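Side-chain contacts in flavoredoxin (Desulfovibrio vulgaris str. 'Miyazaki F', PDB 2D5M), which binds flavin mononucleotide and probably carries electrons as a flavoprotein of the flavin reductase-like family: residues F17-Y22 / I46-R51; D25-I30 / A53-R58. One frame throughout, in Å; residues are numbered along the deposited sequence.

Contact 1. Residues F17-Y22 / I46-R51. With FMN (flavin mononucleotide), chain E.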
loop_
_atom_site.group_PDB
_atom_site.type_symbol
_atom_site.label_atom_id
_atom_site.label_comp_id
_atom_site.label_asym_id
_atom_site.label_seq_id
_atom_site.Cartn_x
_atom_site.Cartn_y
_atom_site.Cartn_z
ATOM N N PHE A 17 6.332 -6.485 -0.169
ATOM C CA PHE A 17 6.193 -7.464 -1.226
ATOM C C PHE A 17 7.559 -8.009 -1.639
ATOM O O PHE A 17 8.456 -7.248 -1.912
ATOM C CB PHE A 17 5.560 -6.797 -2.440
ATOM C CG PHE A 17 4.091 -6.366 -2.248
ATOM C CD1 PHE A 17 3.571 -5.400 -3.110
ATOM C CD2 PHE A 17 3.240 -6.891 -1.274
ATOM C CE1 PHE A 17 2.263 -4.982 -3.078
ATOM C CE2 PHE A 17 1.890 -6.463 -1.256
ATOM C CZ PHE A 17 1.392 -5.535 -2.147
ATOM N N LEU A 18 7.675 -9.331 -1.787
ATOM C CA LEU A 18 8.858 -9.876 -2.407
ATOM C C LEU A 18 8.554 -10.159 -3.884
ATOM O O LEU A 18 7.734 -11.031 -4.230
ATOM C CB LEU A 18 9.406 -11.116 -1.746
ATOM C CG LEU A 18 10.112 -10.810 -0.406
ATOM C CD1 LEU A 18 9.083 -10.428 0.643
ATOM C CD2 LEU A 18 11.012 -11.982 -0.027
ATOM N N VAL A 19 9.174 -9.384 -4.763
ATOM C CA VAL A 19 8.954 -9.448 -6.204
ATOM C C VAL A 19 9.876 -10.490 -6.770
ATOM O O VAL A 19 11.110 -10.380 -6.647
ATOM C CB VAL A 19 9.215 -8.079 -6.844
ATOM C CG1 VAL A 19 9.030 -8.177 -8.341
ATOM C CG2 VAL A 19 8.272 -7.005 -6.282
ATOM N N GLY A 20 9.290 -11.537 -7.363
ATOM C CA GLY A 20 10.033 -12.714 -7.845
ATOM C C GLY A 20 10.139 -12.701 -9.346
ATOM O O GLY A 20 9.166 -12.415 -10.062
ATOM N N THR A 21 11.307 -13.056 -9.873
ATOM C CA THR A 21 11.599 -13.077 -11.292
ATOM C C THR A 21 12.623 -14.170 -11.639
ATOM O O THR A 21 13.284 -14.717 -10.758
ATOM C CB THR A 21 12.205 -11.740 -11.753
ATOM O OG1 THR A 21 13.397 -11.463 -11.011
ATOM C CG2 THR A 21 11.223 -10.568 -11.683
ATOM N N TYR A 22 12.711 -14.476 -12.926
ATOM C CA TYR A 22 13.828 -15.232 -13.486
ATOM C C TYR A 22 14.696 -14.318 -14.346
ATOM O O TYR A 22 14.167 -13.535 -15.144
ATOM C CB TYR A 22 13.318 -16.372 -14.381
ATOM C CG TYR A 22 12.652 -17.507 -13.687
ATOM C CD1 TYR A 22 13.268 -18.266 -12.739
ATOM C CD2 TYR A 22 11.303 -17.828 -14.016
ATOM C CE1 TYR A 22 12.623 -19.328 -12.096
ATOM C CE2 TYR A 22 10.669 -18.878 -13.382
ATOM C CZ TYR A 22 11.329 -19.644 -12.435
ATOM O OH TYR A 22 10.658 -20.654 -11.825
ATOM N N ILE A 46 -1.518 -4.719 -9.854
ATOM C CA ILE A 46 -0.643 -4.139 -8.854
ATOM C C ILE A 46 0.425 -3.332 -9.554
ATOM O O ILE A 46 1.012 -3.804 -10.557
ATOM C CB ILE A 46 -0.025 -5.233 -7.937
ATOM C CG1 ILE A 46 -1.157 -5.810 -7.087
ATOM C CG2 ILE A 46 1.124 -4.704 -7.111
ATOM C CD1 ILE A 46 -0.748 -7.051 -6.281
ATOM N N ALA A 47 0.701 -2.177 -9.026
ATOM C CA ALA A 47 1.796 -1.293 -9.445
ATOM C C ALA A 47 2.946 -1.427 -8.472
ATOM O O ALA A 47 2.760 -1.421 -7.254
ATOM C CB ALA A 47 1.290 0.139 -9.508
ATOM N N VAL A 48 4.164 -1.507 -9.026
ATOM C CA VAL A 48 5.382 -1.591 -8.214
ATOM C C VAL A 48 6.405 -0.626 -8.812
ATOM O O VAL A 48 6.662 -0.672 -10.013
ATOM C CB VAL A 48 5.935 -3.011 -8.169
ATOM C CG1 VAL A 48 6.954 -2.999 -7.030
ATOM C CG2 VAL A 48 4.901 -4.104 -7.973
ATOM N N SER A 49 6.956 0.222 -8.000
ATOM C CA SER A 49 8.000 1.157 -8.435
ATOM C C SER A 49 9.344 0.544 -8.187
ATOM O O SER A 49 9.761 0.526 -7.039
ATOM C CB SER A 49 7.846 2.460 -7.655
ATOM O OG SER A 49 6.643 3.096 -7.955
ATOM N N LEU A 50 10.019 0.062 -9.218
ATOM C CA LEU A 50 11.309 -0.591 -9.126
ATOM C C LEU A 50 12.356 0.230 -9.846
ATOM O O LEU A 50 12.185 0.601 -10.999
ATOM C CB LEU A 50 11.252 -1.999 -9.752
ATOM C CG LEU A 50 10.187 -2.962 -9.207
ATOM C CD1 LEU A 50 10.292 -4.358 -9.763
ATOM C CD2 LEU A 50 10.251 -2.982 -7.658
ATOM N N ARG A 51 13.450 0.488 -9.161
ATOM C CA ARG A 51 14.531 1.261 -9.708
ATOM C C ARG A 51 15.285 0.502 -10.775
ATOM O O ARG A 51 15.491 -0.702 -10.728
ATOM C CB ARG A 51 15.518 1.669 -8.593
ATOM C CG ARG A 51 14.944 2.678 -7.638
ATOM C CD ARG A 51 15.780 2.940 -6.356
ATOM N NE ARG A 51 15.744 1.659 -5.677
ATOM C CZ ARG A 51 16.706 0.730 -5.646
ATOM N NH1 ARG A 51 17.922 0.938 -6.108
ATOM N NH2 ARG A 51 16.407 -0.427 -5.085
HETATM N N1 FMN E . 13.655 -1.015 -4.168
HETATM C C2 FMN E . 12.856 -0.580 -5.192
HETATM O O2 FMN E . 13.330 -0.351 -6.314
HETATM N N3 FMN E . 11.503 -0.366 -4.939
HETATM C C4 FMN E . 10.888 -0.521 -3.717
HETATM O O4 FMN E . 9.666 -0.297 -3.587
HETATM C C4A FMN E . 11.729 -0.920 -2.642
HETATM N N5 FMN E . 11.202 -1.037 -1.399
HETATM C C5A FMN E . 12.026 -1.585 -0.448
HETATM C C6 FMN E . 11.496 -1.748 0.862
HETATM C C7 FMN E . 12.212 -2.328 1.897
HETATM C C7M FMN E . 11.657 -2.451 3.296
HETATM C C8 FMN E . 13.539 -2.811 1.590
HETATM C C8M FMN E . 14.318 -3.537 2.676
HETATM C C9 FMN E . 14.093 -2.593 0.340
HETATM C C9A FMN E . 13.369 -2.000 -0.681
HETATM N N10 FMN E . 13.892 -1.725 -1.964
HETATM C C10 FMN E . 13.078 -1.246 -2.960
HETATM C "C1'" FMN E . 15.318 -2.037 -2.262
HETATM C "C2'" FMN E . 15.489 -3.331 -3.053
HETATM O "O2'" FMN E . 14.750 -4.422 -2.488
HETATM C "C3'" FMN E . 16.975 -3.702 -3.055
HETATM O "O3'" FMN E . 17.652 -2.709 -3.860
HETATM C "C4'" FMN E . 17.275 -5.101 -3.572
HETATM O "O4'" FMN E . 18.640 -5.393 -3.163
HETATM C "C5'" FMN E . 17.160 -5.244 -5.049
HETATM O "O5'" FMN E . 17.501 -6.626 -5.391
HETATM P P FMN E . 17.844 -7.053 -6.905
HETATM O O1P FMN E . 19.040 -6.213 -7.376
HETATM O O2P FMN E . 16.650 -6.829 -7.801
HETATM O O3P FMN E . 18.195 -8.517 -6.704
#
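Ile46 meets Phe17 at the start of the 46-51 segment. Its CG2 branch lies 4.2 Å from Phe17 CE1, on the outer part of the ring. CG2 stands anti to the Ile46 backbone N, and the approach to the ring is oblique. Ala47 turns its CB the other way, toward strand 133-144, as expected for alternating residues of a strand. Val48 faces strand 14-22 again. In one of its two modelled conformers, CG1 lies 4.3 Å from Val19 CG2, a less certain touch. The chain then leaves the strand. Ser49 gives its carbonyl to the cofactor: FMN N3 donates to Ser49 O at 2.9 Å, nearly straight at 175°. Leu50 returns to the apolar side. Its CD1 lies 4.3 Å from Val19 CG1, so the two methyls of Val19 serve different partners. The CD2 branch of Leu50 instead comes 4.0 Å from FMN N3.

Arg51 closes the row with three bonds to FMN, two of them to the flavin ring. Its backbone N donates to FMN O2 at 3.0 Å. The side chain bends at chi3 (-64°), which brings the guanidinium back to the cofactor. There Arg51 NH2 donates to FMN N1 at 3.0 Å, with N1 in the guanidinium plane. The same NH2 also donates to FMN O3' at a more bent 140°, tying ring and ribityl chain together. A positive group at N1 and O2 would probably stabilise negative charge on the reduced flavin.

Strand 28-41 pairs with both strands of the contact, so these side chains meet across the inside of a curled antiparallel sheet, consistent with the family's FMN-binding split barrel. Ile68 of strand 65-70 touches Phe17 and Ile46, and Ile60 of helix 55-63 touches Leu50. Tyr12 of the second subunit packs on Phe17.

Contact 2. Residues D25-I30 / A53-R58. With FMN (flavin mononucleotide), chain E.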
loop_
_atom_site.group_PDB
_atom_site.type_symbol
_atom_site.label_atom_id
_atom_site.label_comp_id
_atom_site.label_asym_id
_atom_site.label_seq_id
_atom_site.Cartn_x
_atom_site.Cartn_y
_atom_site.Cartn_z
ATOM N N ASP A 25 19.210 -16.389 -17.590
ATOM C CA ASP A 25 19.738 -17.747 -17.413
ATOM C C ASP A 25 18.842 -18.567 -16.487
ATOM O O ASP A 25 19.281 -19.614 -16.052
ATOM C CB ASP A 25 21.159 -17.662 -16.858
ATOM C CG ASP A 25 22.098 -17.014 -17.863
ATOM O OD1 ASP A 25 22.047 -17.563 -18.981
ATOM O OD2 ASP A 25 22.804 -16.033 -17.520
ATOM N N SER A 26 17.624 -18.099 -16.239
ATOM C CA SER A 26 16.608 -18.798 -15.450
ATOM C C SER A 26 16.992 -18.880 -14.002
ATOM O O SER A 26 16.474 -19.708 -13.222
ATOM C CB SER A 26 16.304 -20.194 -16.031
ATOM O OG SER A 26 15.730 -20.071 -17.317
ATOM N N ARG A 27 17.891 -18.004 -13.536
ATOM C CA ARG A 27 18.194 -17.914 -12.115
ATOM C C ARG A 27 17.055 -17.197 -11.399
ATOM O O ARG A 27 16.670 -16.095 -11.814
ATOM C CB ARG A 27 19.517 -17.143 -11.898
ATOM C CG ARG A 27 20.692 -17.738 -12.615
ATOM C CD ARG A 27 21.949 -16.911 -12.621
ATOM N NE ARG A 27 22.350 -16.413 -11.321
ATOM C CZ ARG A 27 22.301 -15.166 -10.827
ATOM N NH1 ARG A 27 21.857 -14.133 -11.512
ATOM N NH2 ARG A 27 22.743 -14.930 -9.586
ATOM N N PRO A 28 16.489 -17.770 -10.349
ATOM C CA PRO A 28 15.389 -17.144 -9.645
ATOM C C PRO A 28 15.860 -16.062 -8.694
ATOM O O PRO A 28 16.919 -16.175 -8.076
ATOM C CB PRO A 28 14.747 -18.311 -8.887
ATOM C CG PRO A 28 15.916 -19.165 -8.540
ATOM C CD PRO A 28 16.823 -19.116 -9.747
ATOM N N ASN A 29 15.045 -15.021 -8.534
ATOM C CA ASN A 29 15.377 -13.899 -7.666
ATOM C C ASN A 29 14.128 -13.387 -6.945
ATOM O O ASN A 29 13.011 -13.626 -7.385
ATOM C CB ASN A 29 15.962 -12.764 -8.487
ATOM C CG ASN A 29 16.715 -11.727 -7.660
ATOM O OD1 ASN A 29 17.230 -12.037 -6.573
ATOM N ND2 ASN A 29 16.813 -10.514 -8.195
ATOM N N ILE A 30 14.383 -12.701 -5.836
ATOM C CA ILE A 30 13.393 -11.963 -5.104
ATOM C C ILE A 30 14.043 -10.679 -4.623
ATOM O O ILE A 30 15.214 -10.695 -4.217
ATOM C CB ILE A 30 12.837 -12.725 -3.872
ATOM C CG1 ILE A 30 13.911 -13.573 -3.168
ATOM C CG2 ILE A 30 11.597 -13.526 -4.262
ATOM C CD1 ILE A 30 13.508 -14.210 -1.841
ATOM N N ALA A 53 18.395 0.355 -11.283
ATOM C CA ALA A 53 19.598 -0.282 -10.797
ATOM C C ALA A 53 19.345 -1.690 -10.304
ATOM O O ALA A 53 20.287 -2.471 -10.134
ATOM C CB ALA A 53 20.235 0.537 -9.674
ATOM N N THR A 54 18.094 -2.053 -9.987
ATOM C CA THR A 54 17.853 -3.380 -9.449
ATOM C C THR A 54 17.999 -4.444 -10.552
ATOM O O THR A 54 17.662 -4.210 -11.716
ATOM C CB THR A 54 16.491 -3.511 -8.791
ATOM O OG1 THR A 54 15.468 -3.364 -9.737
ATOM C CG2 THR A 54 16.284 -2.516 -7.692
ATOM N N TYR A 55 18.505 -5.597 -10.156
ATOM C CA TYR A 55 18.608 -6.708 -11.131
ATOM C C TYR A 55 17.201 -7.128 -11.578
ATOM O O TYR A 55 16.952 -7.496 -12.730
ATOM C CB TYR A 55 19.406 -7.835 -10.505
ATOM C CG TYR A 55 19.871 -8.906 -11.455
ATOM C CD1 TYR A 55 20.729 -8.562 -12.500
ATOM C CD2 TYR A 55 19.501 -10.226 -11.355
ATOM C CE1 TYR A 55 21.213 -9.475 -13.407
ATOM C CE2 TYR A 55 19.971 -11.192 -12.240
ATOM C CZ TYR A 55 20.814 -10.825 -13.281
ATOM O OH TYR A 55 21.324 -11.711 -14.199
ATOM N N THR A 56 16.251 -7.086 -10.647
ATOM C CA THR A 56 14.867 -7.427 -10.928
ATOM C C THR A 56 14.266 -6.602 -12.040
ATOM O O THR A 56 13.515 -7.120 -12.862
ATOM C CB THR A 56 14.052 -7.254 -9.628
ATOM O OG1 THR A 56 14.546 -8.194 -8.666
ATOM C CG2 THR A 56 12.594 -7.511 -9.818
ATOM N N TYR A 57 14.541 -5.354 -12.165
ATOM C CA TYR A 57 14.106 -4.448 -13.191
ATOM C C TYR A 57 14.428 -5.072 -14.543
ATOM O O TYR A 57 13.590 -5.133 -15.446
ATOM C CB TYR A 57 14.718 -3.045 -13.006
ATOM C CG TYR A 57 14.308 -2.034 -14.056
ATOM C CD1 TYR A 57 13.448 -1.020 -13.759
ATOM C CD2 TYR A 57 14.818 -1.997 -15.339
ATOM C CE1 TYR A 57 13.065 -0.060 -14.679
ATOM C CE2 TYR A 57 14.459 -1.094 -16.267
ATOM C CZ TYR A 57 13.574 -0.109 -15.934
ATOM O OH TYR A 57 13.217 0.843 -16.891
ATOM N N ARG A 58 15.703 -5.431 -14.699
ATOM C CA ARG A 58 16.154 -6.014 -15.957
ATOM C C ARG A 58 15.337 -7.263 -16.242
ATOM O O ARG A 58 14.825 -7.449 -17.353
ATOM C CB ARG A 58 17.631 -6.330 -15.891
ATOM C CG ARG A 58 18.127 -7.045 -17.171
ATOM C CD ARG A 58 19.626 -7.299 -17.096
ATOM N NE ARG A 58 20.048 -8.036 -18.277
ATOM C CZ ARG A 58 21.342 -8.240 -18.581
ATOM N NH1 ARG A 58 22.253 -7.766 -17.746
ATOM N NH2 ARG A 58 21.662 -8.919 -19.685
HETATM N N1 FMN E . 13.655 -1.015 -4.168
HETATM C C2 FMN E . 12.856 -0.580 -5.192
HETATM O O2 FMN E . 13.330 -0.351 -6.314
HETATM N N3 FMN E . 11.503 -0.366 -4.939
HETATM C C4 FMN E . 10.888 -0.521 -3.717
HETATM O O4 FMN E . 9.666 -0.297 -3.587
HETATM C C4A FMN E . 11.729 -0.920 -2.642
HETATM N N5 FMN E . 11.202 -1.037 -1.399
HETATM C C5A FMN E . 12.026 -1.585 -0.448
HETATM C C6 FMN E . 11.496 -1.748 0.862
HETATM C C7 FMN E . 12.212 -2.328 1.897
HETATM C C7M FMN E . 11.657 -2.451 3.296
HETATM C C8 FMN E . 13.539 -2.811 1.590
HETATM C C8M FMN E . 14.318 -3.537 2.676
HETATM C C9 FMN E . 14.093 -2.593 0.340
HETATM C C9A FMN E . 13.369 -2.000 -0.681
HETATM N N10 FMN E . 13.892 -1.725 -1.964
HETATM C C10 FMN E . 13.078 -1.246 -2.960
HETATM C "C1'" FMN E . 15.318 -2.037 -2.262
HETATM C "C2'" FMN E . 15.489 -3.331 -3.053
HETATM O "O2'" FMN E . 14.750 -4.422 -2.488
HETATM C "C3'" FMN E . 16.975 -3.702 -3.055
HETATM O "O3'" FMN E . 17.652 -2.709 -3.860
HETATM C "C4'" FMN E . 17.275 -5.101 -3.572
HETATM O "O4'" FMN E . 18.640 -5.393 -3.163
HETATM C "C5'" FMN E . 17.160 -5.244 -5.049
HETATM O "O5'" FMN E . 17.501 -6.626 -5.391
HETATM P P FMN E . 17.844 -7.053 -6.905
HETATM O O1P FMN E . 19.040 -6.213 -7.376
HETATM O O2P FMN E . 16.650 -6.829 -7.801
HETATM O O3P FMN E . 18.195 -8.517 -6.704
#
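Thr56 and Asn29 come together beside the FMN phosphate, where Asn29 ND2 lies 3.3 Å from Thr56 OG1. Asn29 CB is directed toward the helix segment, and CG, anti to the backbone N (chi1 -163°), continues to the phosphate. CG and OD1 both lie 3.7 Å from FMN O3P. ND2, at the tip, donates to FMN O3P at 2.8 Å and 175°. ND2 also sits near the Tyr55 ring edge, 4.2 Å from CD2.

The helix start holds the other phosphate oxygens. Tyr55 N donates to FMN O1P at 2.9 Å. Thr56 N and OG1 both donate to FMN O2P, the hydroxyl at 2.7 Å. Thr54 is the N-cap, its OG1 accepting from Tyr57 N. The phosphate thus sits at a helix N terminus, whose dipole would probably help hold its charge.

The guanidinium edge of Arg27 meets Tyr55, NH1 coming obliquely to the ring, 3.6 Å from Tyr55 CE2, with the planes 61° apart. Asp23 accepts from Tyr55 OH and forms a salt bridge with Arg27 NH1.

The contact joins the start of strand 28-41 to helix 55-63. Thr21 of strand 14-22 touches both Asn29 and Thr56, and Lys92 of helix 92-96 touches Asn29.

In the fold
After the short strand 2-4 near the N terminus, strand 14-22 turns back into strand 28-41. Strand 44-48 follows, and with residues 46-51 the chain returns to 17-22, closing the loop of contact 1. A short connection then leads into helix 55-63, whose first turn meets 25-30 and closes the loop of contact 2. The two loops cross, because 25-30 lies inside the first and 53-58 beyond it. Backbone pairing of Thr21 with Asn29 joins the contacts, and Tyr57 also packs on Leu50 and Arg51. Together they tie the sheet to the helix and span one FMN, from flavin ring to phosphate.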